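Local coordinates for CRISPR-associated protein, Cse2 family (Thermobifida fusca, PDB 4H79) that probably binds nucleic acid as the CasB (Cse2) subunit of the type I-E CRISPR Cascade complex, at residues A171-Q176 and Q184-A189; A96-S101 and D105-R110. One frame throughout, in Å; residues are numbered along the deposited sequence.

Interaction 1 (A171-Q176 and Q184-A189); sequences ADQLYQ and QRVRTA
Gln173 and Val186 face each other where the helical segments 171-176 and 184-189 run past one another at 141° between their N-to-C directions, their axes coming within 9.5 Å and the CA atoms of this pair lying 6.1 Å apart. Val186 is the central nonpolar side chain of the contact. Its CG2 branch, anti to the carbonyl carbon, enters between the side chain of Gln176 and the backbone of Gln173, 3.6 Å from the carbonyl O of Gln173; CG1, the other branch, rests 3.9 Å from CB of Gln173. Gln176 lies alongside the valine and points the opposite way: with CG anti to its backbone N (chi1 -173°) and the chain extended, CB, CG and CD all pass CG2, and OE1 ends 3.4 Å from Val186 CG2. Two consecutive helices of an all-helical Cse2 fold, 167-176 and 180-195, thus form an antiparallel helical hairpin whose arms are inclined to one another, and Phe177 in the short turn also touches Val186. Farther out, the Gln176 and Arg185 side chains cross at about a right angle, NE2 of Gln176 standing 3.5 Å from Arg185 CB. Although the amide and guanidinium planes are only 26° apart, NE2 rests against the CB and CD methylenes of Arg185 rather than its guanidinium, and no hydrogen bond spans the two segments. Gln173, extended beyond CG, carries its amide toward Ala189, NE2 ending 4.1 Å from Ala189 CB. Its OE1 accepts a hydrogen bond from NE1 of Trp190, one residue beyond segment 184-189, which gives the amide oxygen of this buried residue a polar partner on the same neighbouring helix.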
ATOM      1  N   ALA A 171       1.257  -3.854  -2.463  1.00 24.84           N
ATOM      2  CA  ALA A 171       1.853  -4.926  -1.686  1.00 23.70           C
ATOM      3  C   ALA A 171       2.893  -5.660  -2.531  1.00 27.41           C
ATOM      4  O   ALA A 171       4.027  -5.956  -2.051  1.00 26.74           O
ATOM      5  CB  ALA A 171       0.774  -5.900  -1.150  1.00 22.55           C
ATOM      6  N   ASP A 172       2.543  -5.967  -3.787  1.00 28.06           N
ATOM      7  CA  ASP A 172       3.519  -6.586  -4.696  1.00 32.29           C
ATOM      8  C   ASP A 172       4.815  -5.801  -4.818  1.00 32.35           C
ATOM      9  O   ASP A 172       5.929  -6.387  -4.787  1.00 28.71           O
ATOM     10  CB  ASP A 172       2.940  -6.820  -6.081  1.00 28.20           C
ATOM     11  CG  ASP A 172       2.193  -8.162  -6.165  1.00 33.22           C
ATOM     12  OD1 ASP A 172       2.262  -9.010  -5.222  1.00 32.19           O
ATOM     13  OD2 ASP A 172       1.527  -8.369  -7.186  1.00 37.44           O
ATOM     14  N   GLN A 173       4.658  -4.492  -4.951  1.00 26.30           N
ATOM     15  CA  GLN A 173       5.790  -3.590  -5.208  1.00 27.20           C
ATOM     16  C   GLN A 173       6.631  -3.468  -3.926  1.00 28.72           C
ATOM     17  O   GLN A 173       7.885  -3.488  -4.006  1.00 30.06           O
ATOM     18  CB  GLN A 173       5.276  -2.192  -5.671  1.00 26.86           C
ATOM     19  CG  GLN A 173       4.655  -2.241  -7.049  1.00 27.41           C
ATOM     20  CD  GLN A 173       4.149  -0.932  -7.494  1.00 27.99           C
ATOM     21  OE1 GLN A 173       3.702  -0.095  -6.675  1.00 28.24           O
ATOM     22  NE2 GLN A 173       4.203  -0.707  -8.805  1.00 25.25           N
ATOM     23  N   LEU A 174       5.949  -3.381  -2.759  1.00 23.84           N
ATOM     24  CA  LEU A 174       6.623  -3.432  -1.473  1.00 27.26           C
ATOM     25  C   LEU A 174       7.537  -4.700  -1.384  1.00 33.04           C
ATOM     26  O   LEU A 174       8.719  -4.591  -1.034  1.00 32.17           O
ATOM     27  CB  LEU A 174       5.632  -3.394  -0.311  1.00 24.83           C
ATOM     28  CG  LEU A 174       5.072  -1.988   0.004  1.00 29.01           C
ATOM     29  CD1 LEU A 174       3.833  -1.990   0.886  1.00 23.64           C
ATOM     30  CD2 LEU A 174       6.113  -1.131   0.717  1.00 35.00           C
ATOM     31  N   TYR A 175       6.987  -5.886  -1.704  1.00 30.53           N
ATOM     32  CA  TYR A 175       7.755  -7.132  -1.741  1.00 35.29           C
ATOM     33  C   TYR A 175       8.886  -7.039  -2.783  1.00 37.35           C
ATOM     34  O   TYR A 175      10.038  -7.349  -2.483  1.00 34.66           O
ATOM     35  CB  TYR A 175       6.798  -8.348  -1.986  1.00 30.29           C
ATOM     36  CG  TYR A 175       7.409  -9.673  -2.032  1.00 33.85           C
ATOM     37  CD1 TYR A 175       8.188 -10.124  -0.969  1.00 25.39           C
ATOM     38  CD2 TYR A 175       7.192 -10.568  -3.131  1.00 31.85           C
ATOM     39  CE1 TYR A 175       8.756 -11.393  -0.988  1.00 35.30           C
ATOM     40  CE2 TYR A 175       7.772 -11.811  -3.137  1.00 37.60           C
ATOM     41  CZ  TYR A 175       8.514 -12.211  -2.049  1.00 36.06           C
ATOM     42  OH  TYR A 175       9.063 -13.393  -2.050  1.00 40.89           O
ATOM     43  N   GLN A 176       8.576  -6.534  -3.979  1.00 33.37           N
ATOM     44  CA  GLN A 176       9.562  -6.426  -5.064  1.00 39.55           C
ATOM     45  C   GLN A 176      10.774  -5.572  -4.678  1.00 39.17           C
ATOM     46  O   GLN A 176      11.848  -5.763  -5.216  1.00 34.18           O
ATOM     47  CB  GLN A 176       8.903  -5.886  -6.348  1.00 31.78           C
ATOM     48  CG  GLN A 176       9.785  -5.880  -7.568  1.00 40.48           C
ATOM     49  CD  GLN A 176       9.032  -5.480  -8.807  1.00 45.08           C
ATOM     50  OE1 GLN A 176       7.889  -4.997  -8.715  1.00 49.51           O
ATOM     51  NE2 GLN A 176       9.665  -5.654  -9.969  1.00 47.11           N
ATOM     52  N   GLN A 184      14.583  -0.715  -8.438  1.00 29.36           N
ATOM     53  CA  GLN A 184      14.685   0.064  -9.672  1.00 34.88           C
ATOM     54  C   GLN A 184      13.414  -0.133 -10.520  1.00 34.62           C
ATOM     55  O   GLN A 184      12.913   0.830 -11.111  1.00 32.67           O
ATOM     56  CB  GLN A 184      15.932  -0.338 -10.510  1.00 32.04           C
ATOM     57  CG  GLN A 184      15.860   0.189 -11.957  1.00 37.97           C
ATOM     58  CD  GLN A 184      17.128  -0.065 -12.725  1.00 44.92           C
ATOM     59  OE1 GLN A 184      18.208  -0.115 -12.150  1.00 57.36           O
ATOM     60  NE2 GLN A 184      17.023  -0.202 -14.055  1.00 43.75           N
ATOM     61  N   ARG A 185      12.943  -1.379 -10.622  1.00 29.87           N
ATOM     62  CA  ARG A 185      11.760  -1.654 -11.416  1.00 30.99           C
ATOM     63  C   ARG A 185      10.549  -0.940 -10.799  1.00 32.23           C
ATOM     64  O   ARG A 185       9.716  -0.348 -11.503  1.00 32.04           O
ATOM     65  CB  ARG A 185      11.531  -3.137 -11.499  1.00 30.74           C
ATOM     66  CG  ARG A 185      12.558  -3.868 -12.369  1.00 37.63           C
ATOM     67  CD  ARG A 185      12.022  -5.257 -12.684  1.00 58.08           C
ATOM     68  NE  ARG A 185      12.903  -5.901 -13.631  1.00 56.11           N
ATOM     69  CZ  ARG A 185      13.709  -6.897 -13.310  1.00 92.16           C
ATOM     70  NH1 ARG A 185      13.728  -7.379 -12.063  1.00 98.24           N
ATOM     71  NH2 ARG A 185      14.481  -7.406 -14.239  1.00 63.90           N
ATOM     72  N   VAL A 186      10.456  -0.939  -9.478  1.00 29.10           N
ATOM     73  CA  VAL A 186       9.352  -0.222  -8.817  1.00 29.71           C
ATOM     74  C   VAL A 186       9.422   1.300  -8.995  1.00 28.31           C
ATOM     75  O   VAL A 186       8.423   1.956  -9.320  1.00 30.18           O
ATOM     76  CB  VAL A 186       9.247  -0.586  -7.322  1.00 28.11           C
ATOM     77  CG1 VAL A 186       8.168   0.296  -6.657  1.00 27.06           C
ATOM     78  CG2 VAL A 186       8.899  -2.105  -7.204  1.00 24.09           C
ATOM     79  N   ARG A 187      10.600   1.887  -8.769  1.00 26.29           N
ATOM     80  CA  ARG A 187      10.798   3.344  -9.044  1.00 31.42           C
ATOM     81  C   ARG A 187      10.425   3.693 -10.493  1.00 31.91           C
ATOM     82  O   ARG A 187       9.751   4.745 -10.760  1.00 28.02           O
ATOM     83  CB  ARG A 187      12.259   3.738  -8.792  1.00 27.86           C
ATOM     84  CG  ARG A 187      12.608   3.855  -7.306  1.00 31.94           C
ATOM     85  CD  ARG A 187      13.954   4.590  -7.135  1.00 35.00           C
ATOM     86  NE  ARG A 187      15.125   3.904  -7.794  1.00 38.94           N
ATOM     87  CZ  ARG A 187      15.814   2.932  -7.226  1.00 39.60           C
ATOM     88  NH1 ARG A 187      15.477   2.515  -5.996  1.00 35.09           N
ATOM     89  NH2 ARG A 187      16.828   2.377  -7.859  1.00 37.96           N
ATOM     90  N   THR A 188      10.841   2.837 -11.429  1.00 28.54           N
ATOM     91  CA  THR A 188      10.525   3.067 -12.853  1.00 29.83           C
ATOM     92  C   THR A 188       9.005   3.026 -13.076  1.00 26.85           C
ATOM     93  O   THR A 188       8.434   3.892 -13.752  1.00 29.40           O
ATOM     94  CB  THR A 188      11.234   2.041 -13.754  1.00 29.19           C
ATOM     95  OG1 THR A 188      12.652   2.172 -13.573  1.00 29.21           O
ATOM     96  CG2 THR A 188      10.900   2.287 -15.254  1.00 27.64           C
ATOM     97  N   ALA A 189       8.325   2.050 -12.485  1.00 24.91           N
ATOM     98  CA  ALA A 189       6.835   1.978 -12.634  1.00 25.41           C
ATOM     99  C   ALA A 189       6.139   3.232 -12.039  1.00 30.64           C
ATOM    100  O   ALA A 189       5.159   3.797 -12.610  1.00 30.16           O
ATOM    101  CB  ALA A 189       6.277   0.664 -12.015  1.00 27.40           C
TER

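Interaction 2 (A96-S101 and D105-R110). With EDO (1,2-ethanediol), chain C.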
ATOM      1  N   ALA A  96      -5.467   1.176   6.193  1.00 16.58           N
ATOM      2  CA  ALA A  96      -6.233   1.599   7.396  1.00 17.82           C
ATOM      3  C   ALA A  96      -6.160   3.103   7.622  1.00 15.77           C
ATOM      4  O   ALA A  96      -7.133   3.737   8.022  1.00 16.43           O
ATOM      5  CB  ALA A  96      -5.705   0.851   8.633  1.00 14.82           C
ATOM      6  N   ILE A  97      -4.985   3.659   7.393  1.00 15.71           N
ATOM      7  CA  ILE A  97      -4.811   5.127   7.501  1.00 18.37           C
ATOM      8  C   ILE A  97      -5.573   5.822   6.381  1.00 16.77           C
ATOM      9  O   ILE A  97      -6.329   6.785   6.620  1.00 17.93           O
ATOM     10  CB  ILE A  97      -3.306   5.467   7.356  1.00 16.31           C
ATOM     11  CG1 ILE A  97      -2.543   4.994   8.608  1.00 20.48           C
ATOM     12  CG2 ILE A  97      -3.121   7.009   7.197  1.00 17.38           C
ATOM     13  CD1 ILE A  97      -1.056   4.924   8.364  1.00 21.06           C
ATOM     14  N   HIS A  98      -5.470   5.264   5.155  1.00 17.92           N
ATOM     15  CA  HIS A  98      -6.153   5.848   3.954  1.00 16.72           C
ATOM     16  C   HIS A  98      -7.646   5.866   4.051  1.00 16.62           C
ATOM     17  O   HIS A  98      -8.310   6.885   3.737  1.00 15.04           O
ATOM     18  CB  HIS A  98      -5.703   4.973   2.719  1.00 17.01           C
ATOM     19  CG  HIS A  98      -5.828   5.700   1.418  1.00 18.14           C
ATOM     20  ND1 HIS A  98      -5.288   5.225   0.272  1.00 18.84           N
ATOM     21  CD2 HIS A  98      -6.566   6.865   1.089  1.00 18.38           C
ATOM     22  CE1 HIS A  98      -5.629   6.090  -0.757  1.00 21.40           C
ATOM     23  NE2 HIS A  98      -6.409   7.091  -0.245  1.00 21.18           N
ATOM     24  N   GLN A  99      -8.238   4.765   4.536  1.00 18.02           N
ATOM     25  CA  GLN A  99      -9.724   4.620   4.596  1.00 17.52           C
ATOM     26  C   GLN A  99     -10.413   5.386   5.745  1.00 16.66           C
ATOM     27  O   GLN A  99     -11.596   5.718   5.662  1.00 21.95           O
ATOM     28  CB  GLN A  99     -10.103   3.122   4.676  1.00 21.85           C
ATOM     29  CG  GLN A  99     -11.599   2.862   4.424  1.00 23.06           C
ATOM     30  CD  GLN A  99     -12.003   3.216   2.973  1.00 26.65           C
ATOM     31  OE1 GLN A  99     -11.511   2.606   2.014  1.00 23.90           O
ATOM     32  NE2 GLN A  99     -12.872   4.207   2.803  1.00 22.84           N
ATOM     33  N   GLN A 100      -9.664   5.765   6.783  1.00 17.73           N
ATOM     34  CA  GLN A 100     -10.284   6.240   8.017  1.00 18.71           C
ATOM     35  C   GLN A 100     -11.177   7.471   7.752  1.00 25.60           C
ATOM     36  O   GLN A 100     -10.736   8.473   7.139  1.00 24.83           O
ATOM     37  CB  GLN A 100      -9.212   6.603   9.074  1.00 18.63           C
ATOM     38  CG  GLN A 100      -9.853   7.152  10.378  1.00 21.13           C
ATOM     39  CD  GLN A 100      -8.805   7.557  11.402  1.00 23.43           C
ATOM     40  OE1 GLN A 100      -7.666   7.950  11.043  1.00 21.05           O
ATOM     41  NE2 GLN A 100      -9.175   7.539  12.669  1.00 21.20           N
ATOM     42  N   SER A 101     -12.438   7.356   8.208  1.00 24.76           N
ATOM     43  CA  SER A 101     -13.462   8.407   8.082  1.00 35.57           C
ATOM     44  C   SER A 101     -13.790   8.764   6.626  1.00 39.02           C
ATOM     45  O   SER A 101     -14.313   9.833   6.348  1.00 43.54           O
ATOM     46  CB  SER A 101     -13.042   9.699   8.816  1.00 38.14           C
ATOM     47  OG  SER A 101     -12.734   9.384  10.159  1.00 34.27           O
ATOM     48  N   ASP A 105     -16.292   6.837  -0.272  1.00 49.24           N
ATOM     49  CA  ASP A 105     -15.636   6.182  -1.352  1.00 37.65           C
ATOM     50  C   ASP A 105     -14.712   5.028  -0.883  1.00 29.26           C
ATOM     51  O   ASP A 105     -14.238   5.047   0.257  1.00 29.52           O
ATOM     52  CB  ASP A 105     -14.804   7.229  -2.082  1.00 47.31           C
ATOM     53  CG  ASP A 105     -14.973   7.164  -3.574  1.00 67.55           C
ATOM     54  OD1 ASP A 105     -15.152   6.022  -4.108  1.00 54.81           O
ATOM     55  OD2 ASP A 105     -14.927   8.253  -4.204  1.00 72.52           O
ATOM     56  N   ARG A 106     -14.469   4.043  -1.770  1.00 23.10           N
ATOM     57  CA  ARG A 106     -13.470   3.016  -1.493  1.00 27.24           C
ATOM     58  C   ARG A 106     -12.038   3.499  -1.771  1.00 28.59           C
ATOM     59  O   ARG A 106     -11.712   3.879  -2.916  1.00 26.77           O
ATOM     60  CB  ARG A 106     -13.728   1.770  -2.343  1.00 24.37           C
ATOM     61  CG  ARG A 106     -15.137   1.120  -2.101  1.00 26.72           C
ATOM     62  CD  ARG A 106     -15.480   0.119  -3.203  1.00 41.64           C
ATOM     63  NE  ARG A 106     -16.663  -0.690  -2.819  1.00 53.26           N
ATOM     64  CZ  ARG A 106     -17.939  -0.423  -3.143  1.00 59.25           C
ATOM     65  NH1 ARG A 106     -18.269   0.632  -3.883  1.00 62.26           N
ATOM     66  NH2 ARG A 106     -18.908  -1.219  -2.729  1.00 56.80           N
ATOM     67  N   MET A 107     -11.182   3.427  -0.761  1.00 21.50           N
ATOM     68  CA  MET A 107      -9.769   3.919  -0.940  1.00 17.65           C
ATOM     69  C   MET A 107      -8.871   2.869  -1.555  1.00 20.34           C
ATOM     70  O   MET A 107      -7.783   3.158  -2.058  1.00 23.88           O
ATOM     71  CB  MET A 107      -9.177   4.462   0.345  1.00 16.69           C
ATOM     72  CG  MET A 107      -9.882   5.768   0.817  1.00 16.59           C
ATOM     73  SD  MET A 107      -9.713   7.100  -0.493  1.00 23.11           S
ATOM     74  CE  MET A 107     -11.259   7.112  -1.342  1.00 26.61           C
ATOM     75  N   HIS A 108      -9.332   1.619  -1.568  1.00 20.78           N
ATOM     76  CA  HIS A 108      -8.652   0.595  -2.342  1.00 24.09           C
ATOM     77  C   HIS A 108      -9.426   0.302  -3.637  1.00 27.18           C
ATOM     78  O   HIS A 108     -10.567  -0.190  -3.574  1.00 25.17           O
ATOM     79  CB  HIS A 108      -8.448  -0.696  -1.505  1.00 21.64           C
ATOM     80  CG  HIS A 108      -8.136  -1.891  -2.343  1.00 19.74           C
ATOM     81  ND1 HIS A 108      -6.981  -2.003  -3.113  1.00 23.98           N
ATOM     82  CD2 HIS A 108      -8.878  -3.053  -2.578  1.00 21.79           C
ATOM     83  CE1 HIS A 108      -7.013  -3.187  -3.817  1.00 27.32           C
ATOM     84  NE2 HIS A 108      -8.160  -3.842  -3.490  1.00 22.28           N
ATOM     85  N   GLN A 109      -8.836   0.614  -4.801  1.00 20.89           N
ATOM     86  CA  GLN A 109      -9.452   0.323  -6.122  1.00 21.21           C
ATOM     87  C   GLN A 109      -8.364  -0.192  -7.012  1.00 25.10           C
ATOM     88  O   GLN A 109      -7.281   0.428  -7.106  1.00 26.26           O
ATOM     89  CB  GLN A 109     -10.113   1.564  -6.752  1.00 21.10           C
ATOM     90  CG  GLN A 109     -11.311   2.026  -5.917  1.00 22.90           C
ATOM     91  CD  GLN A 109     -12.040   3.242  -6.491  1.00 25.47           C
ATOM     92  OE1 GLN A 109     -12.165   3.345  -7.691  1.00 27.55           O
ATOM     93  NE2 GLN A 109     -12.546   4.149  -5.633  1.00 22.49           N
ATOM     94  N   ARG A 110      -8.645  -1.338  -7.677  1.00 23.93           N
ATOM     95  CA  ARG A 110      -7.695  -1.952  -8.583  1.00 28.36           C
ATOM     96  C   ARG A 110      -7.351  -1.010  -9.718  1.00 29.78           C
ATOM     97  O   ARG A 110      -8.227  -0.276 -10.225  1.00 31.12           O
ATOM     98  CB  ARG A 110      -8.248  -3.253  -9.210  1.00 31.74           C
ATOM     99  CG  ARG A 110      -8.453  -4.395  -8.212  1.00 40.96           C
ATOM    100  CD  ARG A 110      -7.189  -4.840  -7.459  1.00 38.96           C
ATOM    101  NE  ARG A 110      -6.033  -5.047  -8.316  1.00 53.97           N
ATOM    102  CZ  ARG A 110      -5.963  -5.997  -9.221  1.00 39.82           C
ATOM    103  NH1 ARG A 110      -6.950  -6.842  -9.347  1.00 57.93           N
ATOM    104  NH2 ARG A 110      -4.909  -6.120  -9.973  1.00 43.18           N
TER
HETATM  105  C1  EDO C 302     -11.093  -3.126  -5.720  1.00 41.38           C
HETATM  106  O1  EDO C 302     -11.140  -2.510  -7.037  1.00 41.37           O
HETATM  107  C2  EDO C 302     -12.430  -2.945  -5.002  1.00 47.66           C
HETATM  108  O2  EDO C 302     -12.594  -1.536  -4.830  1.00 37.43           O
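Asp105 opens the contact through its backbone: its carbonyl O accepts a hydrogen bond of 3.0 Å from NE2 of Gln99, with the oxygen in the Gln99 amide plane and the C=O...donor angle at 162°. Arg106 passes between the two bonded positions, its side chain starting away from segment 96-101, and its own carbonyl is bonded by the amide of Gln109. At Met107 the backbone N donates to Gln99 OE1 at 2.9 Å, the donor tilted 18° from the carbonyl plane. One glutamine amide therefore grips the chain on both flanks of Arg106; its chain is bent at chi2, which turns the amide toward the loop backbone. The glutamine side chain here ties the last part of helix 80-99 to the loop that follows, the chain turning back on itself in between, and Gln99 NE2 also bonds the carbonyl of Arg102 within the turn. The Met107 side chain takes the face of the His98 ring: CB sits over its centre, 3.7 Å from the centroid and 12° off the ring normal, a CH-pi contact. SD comes obliquely to the same ring, 3.3 Å from His98 NE2, while His98 ND1 is hydrogen-bonded to the hydroxyl of Tyr167, which helps to set the ring's orientation. His108 turns its ring away from segment 96-101, and Asp22 of helix 16-33 bonds its NE2. A 1,2-ethanediol molecule, probably from the crystallisation liquor, spans Gln109, its O2 donating to His108 O at 2.7 Å and its O1 accepting from Arg110 N at 2.8 Å.

From the N terminus, the chain first reaches interaction 2, where the end of helix 80-99 is joined to the loop leading to helix 114-119 across only three intervening residues. It then runs through helices 114-119, 129-138 and 144-160 before interaction 1 closes a second short excursion, with seven residues between its segments, four of them already in helix 180-195. The contacts are in series, neither nesting nor crossing, and lie on opposite sides of the chain's centre, with centres 21 Å apart and nearest atoms about 7 Å apart. Helix 167-176 relates them: Tyr167 at its start bonds His98 and His108, while its last residues face helix 180-195. Helix 16-33 meets segments of both.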